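Local coordinates for protein putative phosphomannomutase (Thermus thermophilus, PDB 1TUO) that probably works as a magnesium-dependent phosphosugar mutase of the phosphohexose mutase family, shifting a phosphate group from one position of a sugar to another, at residues Ala10-Gly15 with Leu32-Glu37; Lys165-Leu170 with Pro340-Glu345; His182-Met185 with Gly189-Phe192; Glu357-Thr362 with Ala367-Glu372. One frame throughout, in Å; residues are numbered along the deposited sequence.

Contact 1: Ala10-Gly15 with Leu32-Glu37; sequences APIRFG and LHRLAE
Arg34 reaches out from helix 29-45 and grips the carbonyl oxygen of Ala10 end-on, with both terminal nitrogens converging on this one atom. The shorter bond runs from Arg34 NH1 to Ala10 O, 2.7 Å, and arrives in the carbonyl plane on a lone pair; the other, from Arg34 NH2 to Ala10 O at 2.9 Å, comes in from above that plane. Neither is straight, with N-H...O angles of 144° and 135°, as expected when two nitrogens share an acceptor placed near the guanidinium plane. The arginine chain bends at chi3, which swings the flat group across toward the loop. Its NE is taken up by Pro141 O, so the group is fixed from more than one side. Ile12 covers one face of the guanidinium: its CD1 lies over the centre, 3.6 Å from Arg34 CZ. An alanine in place of Arg34 is likely to leave the Ala10 carbonyl without its two donors and to strip Ile12 CD1 of the flat surface it rests on. The next residue, Leu35, holds CG opposite its own backbone N (chi1 -179°) and sends CD1 to Phe14, 3.3 Å from the ring atom CZ in a snug apolar contact. Leu35 also packs on Val118 and Phe120 of strand 115-122, while Phe14 N is bonded to Glu137 of helix 130-138. The N-terminal loop thus passes across helix 29-45, which packs on the mixed sheet, within the alpha/beta/alpha domain I of the phosphohexose mutase fold.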
# COMPACT_ATOMS: atom_id res chain seq x y z
N ALA A 10 1.25 -31.00 0.31
CA ALA A 10 1.75 -29.76 0.88
C ALA A 10 0.61 -28.91 1.42
O ALA A 10 -0.25 -28.46 0.66
CB ALA A 10 2.53 -28.98 -0.17
N PRO A 11 0.58 -28.68 2.74
CA PRO A 11 -0.49 -27.87 3.33
C PRO A 11 -0.33 -26.40 2.93
O PRO A 11 0.75 -25.82 3.06
CB PRO A 11 -0.29 -28.09 4.83
CG PRO A 11 1.19 -28.28 4.94
CD PRO A 11 1.49 -29.19 3.78
N ILE A 12 -1.41 -25.81 2.42
CA ILE A 12 -1.39 -24.42 1.99
C ILE A 12 -1.93 -23.49 3.07
O ILE A 12 -3.14 -23.28 3.18
CB ILE A 12 -2.23 -24.23 0.71
CG1 ILE A 12 -1.65 -25.07 -0.43
CG2 ILE A 12 -2.27 -22.76 0.33
CD1 ILE A 12 -2.47 -25.04 -1.69
N ARG A 13 -1.02 -22.93 3.87
CA ARG A 13 -1.42 -22.03 4.95
C ARG A 13 -1.29 -20.57 4.50
O ARG A 13 -0.27 -20.18 3.93
CB ARG A 13 -0.54 -22.26 6.19
CG ARG A 13 -0.43 -23.71 6.62
CD ARG A 13 0.30 -23.84 7.94
NE ARG A 13 0.58 -25.24 8.28
CZ ARG A 13 -0.35 -26.18 8.42
NH1 ARG A 13 0.01 -27.42 8.72
NH2 ARG A 13 -1.63 -25.89 8.26
N PHE A 14 -2.32 -19.78 4.78
CA PHE A 14 -2.30 -18.37 4.40
C PHE A 14 -1.44 -17.55 5.34
O PHE A 14 -1.09 -18.00 6.44
CB PHE A 14 -3.72 -17.81 4.38
CG PHE A 14 -4.57 -18.34 3.25
CD1 PHE A 14 -5.78 -17.71 2.93
CD2 PHE A 14 -4.18 -19.45 2.52
CE1 PHE A 14 -6.58 -18.19 1.90
CE2 PHE A 14 -4.98 -19.94 1.49
CZ PHE A 14 -6.18 -19.31 1.18
N GLY A 15 -1.10 -16.33 4.92
CA GLY A 15 -0.28 -15.46 5.74
C GLY A 15 -0.79 -14.04 5.74
O GLY A 15 -0.41 -13.24 4.88
N LEU A 32 -1.89 -23.19 -7.16
CA LEU A 32 -2.86 -22.20 -7.61
C LEU A 32 -4.24 -22.82 -7.84
O LEU A 32 -5.27 -22.26 -7.50
CB LEU A 32 -2.32 -21.59 -8.91
CG LEU A 32 -3.15 -20.41 -9.43
CD1 LEU A 32 -4.37 -20.86 -10.23
CD2 LEU A 32 -3.68 -19.51 -8.31
N HIS A 33 -4.25 -24.00 -8.49
CA HIS A 33 -5.53 -24.67 -8.75
C HIS A 33 -6.19 -25.18 -7.46
O HIS A 33 -7.41 -25.22 -7.33
CB HIS A 33 -5.27 -25.84 -9.71
CG HIS A 33 -5.27 -25.34 -11.13
ND1 HIS A 33 -6.36 -24.79 -11.72
CD2 HIS A 33 -4.21 -25.30 -12.04
CE1 HIS A 33 -5.97 -24.43 -12.95
NE2 HIS A 33 -4.68 -24.71 -13.18
N ARG A 34 -5.40 -25.55 -6.46
CA ARG A 34 -5.97 -25.98 -5.19
C ARG A 34 -6.61 -24.76 -4.53
O ARG A 34 -7.70 -24.84 -3.95
CB ARG A 34 -4.89 -26.57 -4.28
CG ARG A 34 -4.34 -27.90 -4.76
CD ARG A 34 -3.14 -28.33 -3.93
NE ARG A 34 -3.47 -28.54 -2.52
CZ ARG A 34 -2.56 -28.68 -1.56
NH1 ARG A 34 -1.27 -28.62 -1.85
NH2 ARG A 34 -2.95 -28.87 -0.30
N LEU A 35 -5.93 -23.62 -4.63
CA LEU A 35 -6.45 -22.39 -4.04
C LEU A 35 -7.72 -21.96 -4.78
O LEU A 35 -8.68 -21.49 -4.16
CB LEU A 35 -5.41 -21.28 -4.08
CG LEU A 35 -5.82 -19.93 -3.47
CD1 LEU A 35 -6.28 -20.13 -2.03
CD2 LEU A 35 -4.64 -18.97 -3.52
N ALA A 36 -7.72 -22.11 -6.10
CA ALA A 36 -8.87 -21.73 -6.91
C ALA A 36 -10.10 -22.53 -6.49
O ALA A 36 -11.19 -21.99 -6.36
CB ALA A 36 -8.58 -21.95 -8.39
N GLU A 37 -9.90 -23.83 -6.28
CA GLU A 37 -11.00 -24.70 -5.86
C GLU A 37 -11.56 -24.25 -4.52
O GLU A 37 -12.78 -24.21 -4.33
CB GLU A 37 -10.51 -26.15 -5.74
CG GLU A 37 -11.62 -27.16 -5.49
CD GLU A 37 -12.47 -27.42 -6.72
OE1 GLU A 37 -13.58 -27.98 -6.57
OE2 GLU A 37 -12.04 -27.08 -7.84

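Contact 2: Lys165-Leu170 with Pro340-Glu345; sequences KAHLDL and PEHLPE
His167 ND1 and Glu341 OE1 approach to 2.8 Å without forming a hydrogen bond, because the carboxylate oxygen meets the imidazole obliquely and the angle at the nitrogen is poor. The pair lies where two alpha/beta/alpha domains of the phosphohexose mutase fold face each other: His167 belongs to a type I turn after helix 157-165 of domain II, Glu341 to the loop after strand 337-339 of domain III. The first torsion of Glu341, 27°, is far from any staggered value, and its carboxylate plane is turned 58° from the ring. Its other oxygen, OE2, has a firmer mate in the salt bridge to Arg278. His342 makes the other half of the contact. The two histidine rings are inclined at 72° with centroids 5.3 Å apart, and the nearest atoms are His167 CD2 and His342 ND1, 3.5 Å from each other. A glycine in place of His167 would probably open a gap between the two loops, with His342 CB and the Glu341 carboxylate losing the ring they press against. The ring of His342 is itself well located: its NE2 is bonded to Asp347 OD1, and Leu343 CG lies over the centre of one face. From this position His342 makes a CH-pi contact, its CB standing over the face of the His167 ring, 4.1 Å from the centroid.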
# COMPACT_ATOMS: atom_id res chain seq x y z
N LYS A 165 -11.05 10.94 -10.30
CA LYS A 165 -11.43 12.33 -10.53
C LYS A 165 -12.38 12.85 -9.46
O LYS A 165 -12.26 13.99 -9.01
CB LYS A 165 -12.08 12.46 -11.91
CG LYS A 165 -12.52 13.86 -12.28
CD LYS A 165 -13.24 13.90 -13.63
CE LYS A 165 -14.56 13.14 -13.59
NZ LYS A 165 -15.31 13.26 -14.87
N ALA A 166 -13.32 12.01 -9.05
CA ALA A 166 -14.31 12.38 -8.05
C ALA A 166 -13.75 12.69 -6.67
O ALA A 166 -14.47 13.21 -5.81
CB ALA A 166 -15.36 11.27 -7.95
N HIS A 167 -12.48 12.39 -6.44
CA HIS A 167 -11.87 12.63 -5.13
C HIS A 167 -10.71 13.61 -5.18
O HIS A 167 -9.93 13.71 -4.23
CB HIS A 167 -11.40 11.31 -4.54
CG HIS A 167 -12.46 10.26 -4.48
ND1 HIS A 167 -13.62 10.42 -3.75
CD2 HIS A 167 -12.57 9.06 -5.10
CE1 HIS A 167 -14.39 9.36 -3.91
NE2 HIS A 167 -13.78 8.52 -4.73
N LEU A 168 -10.59 14.33 -6.29
CA LEU A 168 -9.51 15.28 -6.47
C LEU A 168 -10.01 16.67 -6.86
O LEU A 168 -11.05 16.80 -7.52
CB LEU A 168 -8.55 14.76 -7.53
CG LEU A 168 -7.75 13.52 -7.14
CD1 LEU A 168 -7.25 12.80 -8.38
CD2 LEU A 168 -6.59 13.92 -6.24
N ASP A 169 -9.28 17.70 -6.45
CA ASP A 169 -9.64 19.07 -6.79
C ASP A 169 -8.89 19.35 -8.09
O ASP A 169 -7.73 19.77 -8.07
CB ASP A 169 -9.18 20.03 -5.69
CG ASP A 169 -9.74 21.43 -5.88
OD1 ASP A 169 -9.74 21.92 -7.02
OD2 ASP A 169 -10.16 22.04 -4.87
N LEU A 170 -9.54 19.11 -9.22
CA LEU A 170 -8.90 19.31 -10.51
C LEU A 170 -8.49 20.76 -10.74
O LEU A 170 -7.44 21.02 -11.33
CB LEU A 170 -9.83 18.83 -11.63
CG LEU A 170 -10.22 17.34 -11.55
CD1 LEU A 170 -11.07 16.97 -12.75
CD2 LEU A 170 -8.96 16.47 -11.50
N PRO A 340 -11.13 6.49 2.74
CA PRO A 340 -12.49 5.97 2.93
C PRO A 340 -13.55 6.28 1.88
O PRO A 340 -14.28 5.39 1.45
CB PRO A 340 -12.87 6.48 4.33
CG PRO A 340 -11.97 7.67 4.54
CD PRO A 340 -10.68 7.21 3.94
N GLU A 341 -13.65 7.54 1.45
CA GLU A 341 -14.65 7.90 0.45
C GLU A 341 -14.35 7.34 -0.94
O GLU A 341 -15.18 7.45 -1.84
CB GLU A 341 -14.82 9.43 0.40
CG GLU A 341 -13.58 10.22 0.82
CD GLU A 341 -12.28 10.32 0.07
OE1 GLU A 341 -12.62 10.30 -1.11
OE2 GLU A 341 -11.13 10.58 0.42
N HIS A 342 -13.18 6.73 -1.08
CA HIS A 342 -12.73 6.14 -2.34
C HIS A 342 -12.91 4.62 -2.31
O HIS A 342 -13.84 4.07 -2.91
CB HIS A 342 -11.25 6.51 -2.56
CG HIS A 342 -10.60 5.83 -3.72
ND1 HIS A 342 -11.13 5.84 -5.00
CD2 HIS A 342 -9.43 5.15 -3.81
CE1 HIS A 342 -10.31 5.20 -5.82
NE2 HIS A 342 -9.27 4.77 -5.12
N LEU A 343 -12.01 3.94 -1.60
CA LEU A 343 -12.04 2.48 -1.48
C LEU A 343 -11.39 2.12 -0.14
O LEU A 343 -10.48 2.80 0.31
CB LEU A 343 -11.22 1.81 -2.59
CG LEU A 343 -11.69 1.70 -4.04
CD1 LEU A 343 -10.54 1.18 -4.89
CD2 LEU A 343 -12.89 0.77 -4.14
N PRO A 344 -11.88 1.05 0.51
CA PRO A 344 -11.31 0.62 1.78
C PRO A 344 -10.10 -0.22 1.40
O PRO A 344 -10.03 -1.42 1.70
CB PRO A 344 -12.43 -0.22 2.39
CG PRO A 344 -13.05 -0.85 1.18
CD PRO A 344 -13.12 0.31 0.21
N GLU A 345 -9.16 0.43 0.72
CA GLU A 345 -7.96 -0.22 0.20
C GLU A 345 -6.79 0.76 0.10
O GLU A 345 -6.99 1.97 0.05
CB GLU A 345 -8.29 -0.79 -1.19
CG GLU A 345 -7.12 -1.39 -1.95
CD GLU A 345 -6.68 -2.71 -1.37
OE1 GLU A 345 -7.24 -3.75 -1.77
OE2 GLU A 345 -5.78 -2.71 -0.50

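Contact 3: His182-Met185 with Gly189-Phe192; sequences HDSM and GAGF
Ser184 O and Gly189 N are joined across the contact by a water: it lies 2.8 Å from Ser184 O, to which it probably donates, and accepts from Gly189 N over 3.0 Å. On the other side of the same peptide unit, Gly189 O takes the backbone N of Phe192 in a hydrogen bond of 3.1 Å. This oxygen also makes a close contact at the edge of the His182 imidazole, in the ring plane, where the nearest ring atom is CE1, 3.1 Å from Gly189 O. His182 NE2 is bonded to Thr248 OG1, which probably helps fix the ring's rotation. With chi1 at 179°, CG stands opposite the backbone N, and the imidazole extends from strand 180-183 toward the turn. Ser184 OG hovers 3.2 Å above the ring plane, displaced toward the rim, and wedges against the turn as well, 3.1 Å from Ala190 CA. Although Ala190 N is near this hydroxyl, the angle is too poor for a hydrogen bond. On the strand side Asp183 OD2 takes the backbone N of Met185 in an Asx turn, while OD1 forms a salt bridge with Arg210, so the chain leaving the strand is held firmly. Across from it, Gly189-Phe192 form a type II beta turn in which Gly191, with its positive phi, occupies the third position and sits at the N-cap position of helix 192-199. The whole is a buried beta-loop-alpha connection at the C-terminal end of an inner strand of the mixed sheet, as part of the alpha/beta/alpha domain II of the phosphohexose mutase family.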
# COMPACT_ATOMS: atom_id res chain seq x y z
N HIS A 182 7.70 9.98 -12.05
CA HIS A 182 7.03 8.77 -11.60
C HIS A 182 7.89 7.55 -11.88
O HIS A 182 8.01 7.11 -13.02
CB HIS A 182 5.68 8.58 -12.30
CG HIS A 182 4.97 7.33 -11.88
ND1 HIS A 182 3.93 6.79 -12.60
CD2 HIS A 182 5.14 6.53 -10.81
CE1 HIS A 182 3.50 5.70 -12.00
NE2 HIS A 182 4.21 5.52 -10.90
N ASP A 183 8.47 7.03 -10.81
CA ASP A 183 9.30 5.83 -10.85
C ASP A 183 8.31 4.69 -10.61
O ASP A 183 7.76 4.57 -9.51
CB ASP A 183 10.33 5.92 -9.73
CG ASP A 183 11.21 4.69 -9.63
OD1 ASP A 183 12.08 4.70 -8.74
OD2 ASP A 183 11.05 3.74 -10.42
N SER A 184 8.07 3.89 -11.64
CA SER A 184 7.15 2.76 -11.53
C SER A 184 7.84 1.49 -11.03
O SER A 184 7.18 0.50 -10.72
CB SER A 184 6.49 2.48 -12.89
OG SER A 184 5.58 3.51 -13.23
N MET A 185 9.17 1.55 -10.96
CA MET A 185 9.99 0.43 -10.49
C MET A 185 9.78 -0.85 -11.29
O MET A 185 10.07 -1.94 -10.81
CB MET A 185 9.71 0.16 -8.99
CG MET A 185 9.88 1.38 -8.09
SD MET A 185 9.75 1.02 -6.32
CE MET A 185 11.49 0.61 -5.93
N GLY A 189 2.18 0.21 -11.64
CA GLY A 189 1.68 1.58 -11.62
C GLY A 189 2.06 2.34 -12.88
O GLY A 189 1.62 3.47 -13.09
N ALA A 190 2.88 1.72 -13.73
CA ALA A 190 3.34 2.37 -14.97
C ALA A 190 2.23 2.95 -15.84
O ALA A 190 1.26 2.26 -16.17
CB ALA A 190 4.17 1.38 -15.79
N GLY A 191 2.39 4.22 -16.20
CA GLY A 191 1.43 4.90 -17.05
C GLY A 191 0.13 5.37 -16.44
O GLY A 191 -0.64 6.07 -17.10
N PHE A 192 -0.13 5.02 -15.19
CA PHE A 192 -1.38 5.41 -14.57
C PHE A 192 -1.52 6.88 -14.18
O PHE A 192 -2.62 7.42 -14.20
CB PHE A 192 -1.69 4.51 -13.37
CG PHE A 192 -2.33 3.22 -13.76
CD1 PHE A 192 -1.58 2.20 -14.34
CD2 PHE A 192 -3.71 3.05 -13.64
CE1 PHE A 192 -2.19 1.04 -14.81
CE2 PHE A 192 -4.33 1.89 -14.11
CZ PHE A 192 -3.57 0.89 -14.70
O HOH W 1 4.54 0.64 -9.85

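Contact 4: Glu357-Thr362 with Ala367-Glu372; sequences ESVAAT and AEQFKE
Gln369 NE2 donates to Ser358 OG, 3.1 Å away, in a fairly straight bond of 155° that spans the gap between two consecutive helices of the alpha/beta/alpha domain III. The helices meet at a corner: the axes of the two short segments are inclined at 79° and come no nearer than 10.9 Å, so a long side chain is needed to bridge them. Gln369 supplies it. Its chain is extended beyond CG, and the serine hydroxyl lies close to the amide plane. The same amide nitrogen brushes Val359 CG2 at 3.6 Å, while its OE1 rests 3.4 Å from Ser358 CB. Thr362 OG1 flanks the amide too, 3.6 Å from Gln369 CD. In the second shell lie the groups that hold these partners. Ser358 OG is turned into the crowded position between its backbone N and carbonyl carbon (chi1 73°), where it also bonds to Leu355 O one turn back; the hydroxyl therefore gives to its own helix and receives from the other. The linker closes the circle, with Lys364 O accepting from Gln369 NE2 and Lys364 N pairing with Thr362 OG1. Thr273 of helix 267-280 touches the glutamine from outside the pair. Near the end of the first helix, Ser358 O takes two donors from opposite faces of its plane, Thr362 N at 2.9 Å and Thr362 OG1 at 2.7 Å.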
# COMPACT_ATOMS: atom_id res chain seq x y z
N GLU A 357 -1.78 17.29 -5.52
CA GLU A 357 -2.80 18.29 -5.23
C GLU A 357 -2.37 19.19 -4.07
O GLU A 357 -2.46 20.42 -4.16
CB GLU A 357 -4.13 17.63 -4.87
CG GLU A 357 -5.29 18.63 -4.71
CD GLU A 357 -6.57 17.99 -4.21
OE1 GLU A 357 -7.08 17.07 -4.88
OE2 GLU A 357 -7.08 18.41 -3.15
N SER A 358 -1.89 18.58 -2.98
CA SER A 358 -1.47 19.34 -1.80
C SER A 358 -0.41 20.40 -2.13
O SER A 358 -0.49 21.53 -1.65
CB SER A 358 -0.90 18.40 -0.72
OG SER A 358 0.37 17.90 -1.08
N VAL A 359 0.56 20.03 -2.94
CA VAL A 359 1.62 20.96 -3.30
C VAL A 359 1.05 22.14 -4.10
O VAL A 359 1.38 23.29 -3.84
CB VAL A 359 2.72 20.26 -4.11
CG1 VAL A 359 3.74 21.28 -4.60
CG2 VAL A 359 3.41 19.22 -3.23
N ALA A 360 0.18 21.84 -5.05
CA ALA A 360 -0.42 22.88 -5.88
C ALA A 360 -1.35 23.80 -5.08
O ALA A 360 -1.26 25.03 -5.18
CB ALA A 360 -1.18 22.25 -7.04
N ALA A 361 -2.22 23.20 -4.28
CA ALA A 361 -3.18 23.96 -3.48
C ALA A 361 -2.53 24.81 -2.39
O ALA A 361 -2.89 25.98 -2.20
CB ALA A 361 -4.21 23.02 -2.87
N THR A 362 -1.58 24.24 -1.66
CA THR A 362 -0.92 24.98 -0.58
C THR A 362 0.13 25.96 -1.10
O THR A 362 0.36 27.00 -0.50
CB THR A 362 -0.22 24.04 0.43
OG1 THR A 362 0.85 23.34 -0.23
CG2 THR A 362 -1.22 23.04 1.00
N ALA A 367 8.41 19.20 1.48
CA ALA A 367 9.32 19.42 2.59
C ALA A 367 8.79 20.55 3.45
O ALA A 367 8.82 20.47 4.68
CB ALA A 367 10.72 19.76 2.06
N GLU A 368 8.29 21.61 2.81
CA GLU A 368 7.76 22.74 3.55
C GLU A 368 6.44 22.38 4.24
O GLU A 368 6.16 22.87 5.33
CB GLU A 368 7.57 23.95 2.63
CG GLU A 368 8.88 24.51 2.11
CD GLU A 368 9.86 24.83 3.24
OE1 GLU A 368 9.55 25.70 4.08
OE2 GLU A 368 10.94 24.21 3.28
N GLN A 369 5.64 21.53 3.61
CA GLN A 369 4.39 21.13 4.23
C GLN A 369 4.69 20.32 5.49
O GLN A 369 4.02 20.48 6.51
CB GLN A 369 3.53 20.29 3.28
CG GLN A 369 2.91 21.08 2.14
CD GLN A 369 1.96 20.24 1.30
OE1 GLN A 369 0.99 19.69 1.82
NE2 GLN A 369 2.25 20.12 0.01
N PHE A 370 5.70 19.46 5.42
CA PHE A 370 6.02 18.67 6.59
C PHE A 370 6.59 19.54 7.71
O PHE A 370 6.36 19.26 8.89
CB PHE A 370 7.00 17.55 6.26
CG PHE A 370 7.23 16.61 7.41
CD1 PHE A 370 6.18 15.84 7.90
CD2 PHE A 370 8.46 16.57 8.05
CE1 PHE A 370 6.36 15.04 9.02
CE2 PHE A 370 8.65 15.77 9.17
CZ PHE A 370 7.60 15.01 9.66
N LYS A 371 7.31 20.60 7.34
CA LYS A 371 7.88 21.51 8.34
C LYS A 371 6.72 22.14 9.11
O LYS A 371 6.84 22.43 10.30
CB LYS A 371 8.69 22.62 7.66
CG LYS A 371 9.91 22.13 6.89
CD LYS A 371 10.97 21.57 7.81
CE LYS A 371 12.19 21.11 7.01
NZ LYS A 371 13.29 20.59 7.88
N GLU A 372 5.60 22.34 8.42
CA GLU A 372 4.41 22.91 9.02
C GLU A 372 3.80 21.86 9.95
O GLU A 372 3.23 22.19 10.99
CB GLU A 372 3.41 23.30 7.92
CG GLU A 372 2.04 23.77 8.41
CD GLU A 372 2.04 25.16 9.03
OE1 GLU A 372 2.95 25.98 8.73
OE2 GLU A 372 1.12 25.45 9.82

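Starting at the N terminus, contact 1 closes a loop of 16 residues within domain I and binds the leading chain to the first long helix. Contact 2 closes the widest loop, 169 residues, and joins domain II to domain III. Contact 3 is nested inside it, a three-residue closure in domain II, with nearest atoms about 9 Å from contact 2. Contact 4 follows in series, turning a corner between two helices of domain III; its centre lies about 45 Å from that of contact 1, on the other side of the molecule. None cross. Only contacts 2 and 4 touch, through a probable hydrogen bond from Asp169 N to Glu357 OE1.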